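Local coordinates for sulfatase (Bacteroides fragilis CAG:558, PDB 6USS), which probably hydrolyses aryl sulfate esters as a calcium-dependent sulfatase of the gut microbiome, here with its catalytic residue exchanged, at residues 105-110 with 426-431; 114-119 with 129-134. The protein carries 1 engineered substitution. All coordinates share one frame; numbering follows the deposited sequence.

Interaction 1 of 2, residues 105-110 with 426-431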
ATOM      1  N   ARG A 105      15.955  18.464   6.021  1.00 17.74           N
ATOM      2  CA  ARG A 105      15.551  19.794   5.569  1.00 18.89           C
ATOM      3  C   ARG A 105      14.044  19.980   5.443  1.00 18.75           C
ATOM      4  O   ARG A 105      13.603  20.976   4.856  1.00 16.91           O
ATOM      5  CB  ARG A 105      16.199  20.156   4.232  1.00 16.51           C
ATOM      6  CG  ARG A 105      17.703  20.130   4.281  1.00 22.61           C
ATOM      7  CD  ARG A 105      18.265  20.036   2.894  1.00 21.59           C
ATOM      8  NE  ARG A 105      19.647  20.488   2.823  1.00 19.12           N
ATOM      9  CZ  ARG A 105      20.294  20.682   1.678  1.00 21.38           C
ATOM     10  NH1 ARG A 105      19.671  20.470   0.530  1.00 20.64           N
ATOM     11  NH2 ARG A 105      21.557  21.089   1.672  1.00 25.26           N
ATOM     12  N   VAL A 106      13.237  19.059   5.960  1.00 15.06           N
ATOM     13  CA  VAL A 106      11.814  19.336   6.111  1.00 17.92           C
ATOM     14  C   VAL A 106      11.649  19.996   7.473  1.00 16.23           C
ATOM     15  O   VAL A 106      11.191  19.359   8.426  1.00 19.45           O
ATOM     16  CB  VAL A 106      10.963  18.054   5.990  1.00 19.63           C
ATOM     17  CG1 VAL A 106       9.546  18.395   5.667  1.00 16.19           C
ATOM     18  CG2 VAL A 106      11.525  17.130   4.933  1.00 17.02           C
ATOM     19  N   THR A 107      12.049  21.269   7.580  1.00 18.66           N
ATOM     20  CA  THR A 107      12.273  21.930   8.865  1.00 17.70           C
ATOM     21  C   THR A 107      11.126  22.827   9.294  1.00 19.70           C
ATOM     22  O   THR A 107      11.140  23.319  10.428  1.00 20.38           O
ATOM     23  CB  THR A 107      13.579  22.759   8.841  1.00 18.62           C
ATOM     24  OG1 THR A 107      13.692  23.471   7.605  1.00 18.89           O
ATOM     25  CG2 THR A 107      14.810  21.863   9.018  1.00 16.86           C
ATOM     26  N   ASN A 108      10.145  23.059   8.432  1.00 17.55           N
ATOM     27  CA  ASN A 108       8.909  23.715   8.825  1.00 17.85           C
ATOM     28  C   ASN A 108       7.751  22.885   8.285  1.00 21.35           C
ATOM     29  O   ASN A 108       7.962  21.883   7.594  1.00 22.38           O
ATOM     30  CB  ASN A 108       8.884  25.157   8.321  1.00 19.65           C
ATOM     31  CG  ASN A 108       7.896  26.005   9.057  1.00 20.53           C
ATOM     32  OD1 ASN A 108       7.099  25.505   9.857  1.00 21.43           O
ATOM     33  ND2 ASN A 108       7.916  27.307   8.773  1.00 22.10           N
ATOM     34  N   TRP A 109       6.514  23.283   8.583  1.00 19.63           N
ATOM     35  CA  TRP A 109       5.393  22.402   8.262  1.00 26.09           C
ATOM     36  C   TRP A 109       5.021  22.444   6.774  1.00 22.24           C
ATOM     37  O   TRP A 109       5.060  23.490   6.125  1.00 18.53           O
ATOM     38  CB  TRP A 109       4.178  22.724   9.140  1.00 27.67           C
ATOM     39  CG  TRP A 109       3.499  24.026   8.875  1.00 24.46           C
ATOM     40  CD1 TRP A 109       3.770  25.226   9.470  1.00 22.80           C
ATOM     41  CD2 TRP A 109       2.408  24.256   7.970  1.00 23.31           C
ATOM     42  NE1 TRP A 109       2.919  26.197   8.982  1.00 25.91           N
ATOM     43  CE2 TRP A 109       2.075  25.628   8.059  1.00 26.93           C
ATOM     44  CE3 TRP A 109       1.680  23.438   7.097  1.00 22.40           C
ATOM     45  CZ2 TRP A 109       1.050  26.202   7.295  1.00 25.00           C
ATOM     46  CZ3 TRP A 109       0.657  24.004   6.350  1.00 24.73           C
ATOM     47  CH2 TRP A 109       0.355  25.376   6.452  1.00 27.99           C
ATOM     48  N   THR A 110       4.663  21.285   6.233  1.00 24.23           N
ATOM     49  CA  THR A 110       4.414  21.130   4.806  1.00 22.06           C
ATOM     50  C   THR A 110       2.934  20.915   4.514  1.00 21.26           C
ATOM     51  O   THR A 110       2.194  20.360   5.338  1.00 17.13           O
ATOM     52  CB  THR A 110       5.201  19.950   4.235  1.00 17.14           C
ATOM     53  OG1 THR A 110       4.644  18.729   4.727  1.00 17.77           O
ATOM     54  CG2 THR A 110       6.649  20.027   4.646  1.00 16.77           C
ATOM     55  N   ASN A 426      17.545  22.336  14.056  1.00 21.46           N
ATOM     56  CA  ASN A 426      17.743  23.430  13.115  1.00 21.54           C
ATOM     57  C   ASN A 426      16.394  23.890  12.596  1.00 21.53           C
ATOM     58  O   ASN A 426      15.655  23.093  12.010  1.00 16.12           O
ATOM     59  CB  ASN A 426      18.639  23.030  11.941  1.00 19.54           C
ATOM     60  CG  ASN A 426      19.099  24.237  11.160  1.00 17.43           C
ATOM     61  OD1 ASN A 426      19.236  25.316  11.724  1.00 20.08           O
ATOM     62  ND2 ASN A 426      19.309  24.077   9.870  1.00 16.33           N
ATOM     63  N   PHE A 427      16.088  25.176  12.791  1.00 21.67           N
ATOM     64  CA  PHE A 427      14.866  25.800  12.282  1.00 21.85           C
ATOM     65  C   PHE A 427      15.249  27.068  11.532  1.00 21.95           C
ATOM     66  O   PHE A 427      15.075  28.189  12.041  1.00 20.96           O
ATOM     67  CB  PHE A 427      13.879  26.109  13.415  1.00 20.42           C
ATOM     68  CG  PHE A 427      12.494  26.472  12.937  1.00 17.51           C
ATOM     69  CD1 PHE A 427      11.576  25.478  12.604  1.00 17.79           C
ATOM     70  CD2 PHE A 427      12.102  27.815  12.830  1.00 20.41           C
ATOM     71  CE1 PHE A 427      10.280  25.811  12.157  1.00 19.29           C
ATOM     72  CE2 PHE A 427      10.813  28.166  12.386  1.00 16.12           C
ATOM     73  CZ  PHE A 427       9.907  27.167  12.045  1.00 18.57           C
ATOM     74  N   PRO A 428      15.773  26.937  10.332  1.00 19.16           N
ATOM     75  CA  PRO A 428      16.086  28.107   9.500  1.00 17.22           C
ATOM     76  C   PRO A 428      14.863  28.593   8.729  1.00 21.40           C
ATOM     77  O   PRO A 428      14.885  28.715   7.500  1.00 21.11           O
ATOM     78  CB  PRO A 428      17.173  27.575   8.562  1.00 19.15           C
ATOM     79  CG  PRO A 428      16.810  26.118   8.381  1.00 19.87           C
ATOM     80  CD  PRO A 428      16.096  25.670   9.654  1.00 17.12           C
ATOM     81  N   ASN A 429      13.777  28.861   9.456  1.00 18.48           N
ATOM     82  CA  ASN A 429      12.470  29.080   8.860  1.00 18.53           C
ATOM     83  C   ASN A 429      11.739  30.188   9.608  1.00 20.14           C
ATOM     84  O   ASN A 429      12.229  30.729  10.601  1.00 16.69           O
ATOM     85  CB  ASN A 429      11.647  27.793   8.879  1.00 19.58           C
ATOM     86  CG  ASN A 429      12.214  26.744   7.978  1.00 22.96           C
ATOM     87  OD1 ASN A 429      13.158  26.035   8.349  1.00 24.27           O
ATOM     88  ND2 ASN A 429      11.665  26.647   6.767  1.00 19.32           N
ATOM     89  N   HIS A 430      10.537  30.520   9.140  1.00 18.82           N
ATOM     90  CA  HIS A 430       9.717  31.541   9.792  1.00 22.08           C
ATOM     91  C   HIS A 430       8.334  30.951  10.064  1.00 22.66           C
ATOM     92  O   HIS A 430       7.496  30.864   9.157  1.00 19.64           O
ATOM     93  CB  HIS A 430       9.632  32.808   8.943  1.00 18.18           C
ATOM     94  CG  HIS A 430       9.335  34.050   9.729  1.00 21.20           C
ATOM     95  ND1 HIS A 430       9.098  35.273   9.134  1.00 22.41           N
ATOM     96  CD2 HIS A 430       9.240  34.261  11.063  1.00 23.61           C
ATOM     97  CE1 HIS A 430       8.867  36.180  10.065  1.00 19.86           C
ATOM     98  NE2 HIS A 430       8.950  35.594  11.244  1.00 24.23           N
ATOM     99  N   TRP A 431       8.106  30.545  11.318  1.00 21.93           N
ATOM    100  CA  TRP A 431       6.800  30.072  11.746  1.00 19.62           C
ATOM    101  C   TRP A 431       5.822  31.240  11.852  1.00 20.75           C
ATOM    102  O   TRP A 431       6.188  32.414  11.750  1.00 23.90           O
ATOM    103  CB  TRP A 431       6.904  29.343  13.079  1.00 19.12           C
ATOM    104  CG  TRP A 431       5.722  28.508  13.377  1.00 21.64           C
ATOM    105  CD1 TRP A 431       5.135  27.596  12.548  1.00 25.34           C
ATOM    106  CD2 TRP A 431       4.968  28.487  14.600  1.00 26.27           C
ATOM    107  NE1 TRP A 431       4.055  27.011  13.175  1.00 24.16           N
ATOM    108  CE2 TRP A 431       3.932  27.536  14.434  1.00 18.76           C
ATOM    109  CE3 TRP A 431       5.065  29.181  15.815  1.00 21.23           C
ATOM    110  CZ2 TRP A 431       3.001  27.264  15.430  1.00 18.52           C
ATOM    111  CZ3 TRP A 431       4.141  28.915  16.803  1.00 20.55           C
ATOM    112  CH2 TRP A 431       3.123  27.958  16.611  1.00 24.38           C
TER
HETATM  113  O   HOH W   1      13.080  22.256  12.184  1.00 18.00           O

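Interaction 2 of 2, residues 114-119 with 129-134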
ATOM      1  N   GLY A 114       5.470  22.455  -3.715  1.00 20.33           N
ATOM      2  CA  GLY A 114       6.430  23.420  -4.200  1.00 19.91           C
ATOM      3  C   GLY A 114       6.403  24.793  -3.554  1.00 21.57           C
ATOM      4  O   GLY A 114       7.096  25.689  -4.043  1.00 25.21           O
ATOM      5  N   GLN A 115       5.655  25.002  -2.474  1.00 19.65           N
ATOM      6  CA  GLN A 115       5.564  26.333  -1.880  1.00 26.61           C
ATOM      7  C   GLN A 115       5.949  26.301  -0.410  1.00 24.38           C
ATOM      8  O   GLN A 115       5.615  25.355   0.310  1.00 26.48           O
ATOM      9  CB  GLN A 115       4.158  26.928  -2.001  1.00 25.05           C
ATOM     10  CG  GLN A 115       3.648  27.089  -3.417  1.00 28.84           C
ATOM     11  CD  GLN A 115       2.135  27.312  -3.435  1.00 48.70           C
ATOM     12  OE1 GLN A 115       1.658  28.395  -3.081  1.00 51.58           O
ATOM     13  NE2 GLN A 115       1.370  26.269  -3.818  1.00 42.78           N
ATOM     14  N   GLN A 116       6.637  27.357   0.023  1.00 23.27           N
ATOM     15  CA  GLN A 116       6.989  27.554   1.423  1.00 20.20           C
ATOM     16  C   GLN A 116       5.789  28.088   2.200  1.00 17.56           C
ATOM     17  O   GLN A 116       5.196  29.096   1.810  1.00 19.95           O
ATOM     18  CB  GLN A 116       8.168  28.528   1.527  1.00 16.13           C
ATOM     19  CG  GLN A 116       9.444  28.025   0.864  1.00 12.58           C
ATOM     20  CD  GLN A 116      10.551  29.066   0.797  1.00 16.66           C
ATOM     21  OE1 GLN A 116      10.310  30.264   0.960  1.00 25.36           O
ATOM     22  NE2 GLN A 116      11.782  28.610   0.571  1.00 16.73           N
ATOM     23  N   THR A 117       5.431  27.416   3.303  1.00 19.83           N
ATOM     24  CA  THR A 117       4.424  27.935   4.231  1.00 19.55           C
ATOM     25  C   THR A 117       4.965  29.021   5.170  1.00 20.42           C
ATOM     26  O   THR A 117       4.176  29.660   5.882  1.00 16.02           O
ATOM     27  CB  THR A 117       3.855  26.804   5.085  1.00 19.81           C
ATOM     28  OG1 THR A 117       4.916  26.261   5.875  1.00 19.51           O
ATOM     29  CG2 THR A 117       3.243  25.706   4.220  1.00 20.93           C
ATOM     30  N   ASP A 118       6.283  29.229   5.189  1.00 16.43           N
ATOM     31  CA  ASP A 118       6.915  30.216   6.055  1.00 18.97           C
ATOM     32  C   ASP A 118       6.252  31.588   5.964  1.00 21.97           C
ATOM     33  O   ASP A 118       5.910  32.063   4.877  1.00 17.49           O
ATOM     34  CB  ASP A 118       8.391  30.341   5.682  1.00 14.55           C
ATOM     35  CG  ASP A 118       9.113  29.010   5.746  1.00 20.29           C
ATOM     36  OD1 ASP A 118       9.168  28.291   4.716  1.00 21.85           O
ATOM     37  OD2 ASP A 118       9.617  28.669   6.834  1.00 19.62           O
ATOM     38  N   ARG A 119       6.093  32.227   7.124  1.00 22.52           N
ATOM     39  CA  ARG A 119       5.652  33.615   7.173  1.00 19.89           C
ATOM     40  C   ARG A 119       6.667  34.514   6.461  1.00 20.63           C
ATOM     41  O   ARG A 119       7.876  34.265   6.536  1.00 20.70           O
ATOM     42  CB  ARG A 119       5.473  34.056   8.626  1.00 15.58           C
ATOM     43  CG  ARG A 119       5.114  35.511   8.796  1.00 19.01           C
ATOM     44  CD  ARG A 119       4.496  35.795  10.163  1.00 20.70           C
ATOM     45  NE  ARG A 119       5.199  35.156  11.277  1.00 22.66           N
ATOM     46  CZ  ARG A 119       5.774  35.807  12.290  1.00 27.07           C
ATOM     47  NH1 ARG A 119       5.755  37.140  12.328  1.00 18.57           N
ATOM     48  NH2 ARG A 119       6.383  35.124  13.268  1.00 19.99           N
ATOM     49  N   TRP A 129      14.390  25.063   1.770  1.00 18.58           N
ATOM     50  CA  TRP A 129      14.148  23.813   2.466  1.00 20.96           C
ATOM     51  C   TRP A 129      13.179  22.913   1.678  1.00 16.86           C
ATOM     52  O   TRP A 129      12.653  23.287   0.629  1.00 20.45           O
ATOM     53  CB  TRP A 129      13.657  24.121   3.883  1.00 19.31           C
ATOM     54  CG  TRP A 129      12.299  24.773   3.992  1.00 24.74           C
ATOM     55  CD1 TRP A 129      11.995  26.108   3.830  1.00 22.01           C
ATOM     56  CD2 TRP A 129      11.062  24.120   4.322  1.00 22.05           C
ATOM     57  NE1 TRP A 129      10.641  26.314   4.037  1.00 18.81           N
ATOM     58  CE2 TRP A 129      10.051  25.114   4.345  1.00 19.52           C
ATOM     59  CE3 TRP A 129      10.715  22.792   4.608  1.00 18.13           C
ATOM     60  CZ2 TRP A 129       8.718  24.816   4.637  1.00 19.72           C
ATOM     61  CZ3 TRP A 129       9.385  22.500   4.896  1.00 19.50           C
ATOM     62  CH2 TRP A 129       8.403  23.511   4.908  1.00 19.12           C
ATOM     63  N   ASN A 130      12.981  21.694   2.182  1.00 17.98           N
ATOM     64  CA  ASN A 130      12.297  20.633   1.434  1.00 21.10           C
ATOM     65  C   ASN A 130      10.786  20.680   1.672  1.00 19.02           C
ATOM     66  O   ASN A 130      10.194  19.800   2.302  1.00 22.47           O
ATOM     67  CB  ASN A 130      12.874  19.272   1.802  1.00 17.64           C
ATOM     68  CG  ASN A 130      14.139  18.957   1.033  1.00 18.83           C
ATOM     69  OD1 ASN A 130      14.293  19.378  -0.106  1.00 16.23           O
ATOM     70  ND2 ASN A 130      15.050  18.212   1.650  1.00 21.00           N
ATOM     71  N   VAL A 131      10.157  21.707   1.091  1.00 17.46           N
ATOM     72  CA  VAL A 131       8.737  22.011   1.271  1.00 16.62           C
ATOM     73  C   VAL A 131       7.867  20.817   0.914  1.00 22.13           C
ATOM     74  O   VAL A 131       6.698  20.761   1.303  1.00 21.26           O
ATOM     75  CB  VAL A 131       8.311  23.222   0.420  1.00 19.81           C
ATOM     76  CG1 VAL A 131       8.990  24.487   0.906  1.00 16.85           C
ATOM     77  CG2 VAL A 131       8.620  22.960  -1.058  1.00 14.47           C
ATOM     78  N   ASN A 132       8.411  19.867   0.150  1.00 21.52           N
ATOM     79  CA  ASN A 132       7.605  18.754  -0.318  1.00 18.85           C
ATOM     80  C   ASN A 132       7.723  17.519   0.555  1.00 25.26           C
ATOM     81  O   ASN A 132       6.997  16.544   0.309  1.00 22.67           O
ATOM     82  CB  ASN A 132       7.976  18.390  -1.756  1.00 22.31           C
ATOM     83  CG  ASN A 132       7.349  19.324  -2.780  1.00 21.14           C
ATOM     84  OD1 ASN A 132       6.484  20.156  -2.456  1.00 17.76           O
ATOM     85  ND2 ASN A 132       7.799  19.206  -4.025  1.00 24.66           N
ATOM     86  N   GLY A 133       8.616  17.522   1.555  1.00 17.71           N
ATOM     87  CA  GLY A 133       8.585  16.478   2.567  1.00 15.14           C
ATOM     88  C   GLY A 133       9.541  15.339   2.300  1.00 21.08           C
ATOM     89  O   GLY A 133      10.663  15.558   1.836  1.00 26.72           O
ATOM     90  N   VAL A 134       9.129  14.110   2.581  1.00 17.99           N
ATOM     91  CA  VAL A 134       9.974  12.960   2.298  1.00 19.77           C
ATOM     92  C   VAL A 134       9.205  11.995   1.405  1.00 22.13           C
ATOM     93  O   VAL A 134       7.973  12.002   1.353  1.00 22.71           O
ATOM     94  CB  VAL A 134      10.440  12.252   3.584  1.00 20.08           C
ATOM     95  CG1 VAL A 134      11.092  13.260   4.535  1.00 12.54           C
ATOM     96  CG2 VAL A 134       9.257  11.518   4.245  1.00 16.14           C
TER
HETATM   97  O   HOH W   2      12.104  25.874  -0.460  1.00 17.83           O

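Interaction 1 of 2, residues 105-110 with 426-431
Thr107 and Asn429 make the direct hydrogen bond between 105-110 and 426-431: Thr107 OG1 donates to Asn429 OD1 at 2.7 Å. The hydroxyl lies 24° out of the carbonyl plane. A chi1 of 42° sets OG1 between the backbone N and the carbonyl carbon of Thr107. Water 1 adds an indirect bridge, donating to both Thr107 O and Asn426 O. Within the loop, Trp109 N donates to Asn108 OD1 at 2.6 Å from above the carbonyl plane.

The rim of Phe427 packs against polar groups: CD1 lies 3.1 Å from Thr107 O, and CZ lies 3.8 Å from Asn108 CG. The Asn108 and Asn429 side chains run antiparallel alongside each other, with Asn108 CB 3.5 Å from Asn429 ND2. The apolar contact is made by Trp109 and Trp431, whose indoles touch by their edges, CD1 to CD1 at 4.1 Å. Their planes stand 89° apart.

The contact joins the loop after helix 101-104 to the end of strand 422-427, the edge of the four-stranded antiparallel sheet that in sulfatases forms the smaller C-terminal subdomain, near the calcium site, though neither tryptophan is a calcium ligand.

Interaction 2 of 2, residues 114-119 with 129-134
Gln116 and Val131 mark the closest backbone approach of 114-119 to 129-134, CA to CA 5.8 Å, where the touching parts run 128° apart and a type I beta turn from Asn130 to Gly133 presents Val131 and Asn132 to the other segment. At one end of the contact, Gly114 N donates to Asn132 OD1 at 2.8 Å. This bond is nearly straight, with an N-H...O angle of 170°, and lies in the carbonyl plane on a lone pair.

Val131 fills the middle. Its CB is 3.4 Å from Gln115 O; CG2 packs against the backbone of Gly114, and CG1 reaches Gln116 CG at 3.6 Å. The same CG1 lies over one face of the Trp129 indole, offset toward the rim. Gln116 has CG anti to its carbonyl carbon, which brings that methylene against both Val131 CG1 and Trp129 NE1, the latter 3.8 Å away. Beyond CG the chain is extended, and water 2 accepts from Gln116 NE2 and donates to Trp129 O.

The other end is held by Trp129 NE1, which donates to Asp118 OD1 at 2.6 Å. The carboxylate uses its syn lone pair and stands almost perpendicular to the indole, planes 88° apart, with OD1 slightly out of the ring plane.

Asp118 OD2 accepts from Asn108 ND2, Asn429 ND2 and His430 N, so both carboxylate oxygens receive donors. That many N-H donors would be expected to stabilise the ionised form of Asp118 and fix its rotation against the indole.

In the fold
Interaction 2 is nested within the long loop of chain closed by interaction 1, and their centres lie about 8 Å apart. Asp118 unites them through its two oxygens, one serving each contact. Two further probable hydrogen bonds join them directly, Trp109 O to Thr117 OG1 and His430 O to Arg119 N, each 2.8 Å; Trp129 CZ3 also packs 3.1 Å from Asn108 O. Interaction 1 is nearer the active site: the Trp109 side chain is about 8 Å from the calcium ion, and the Trp431 side chain about 7 Å from that of the calcium ligand Asp43. Interaction 2 stands farther off, the Thr117 side chain about 13 Å from the calcium ion.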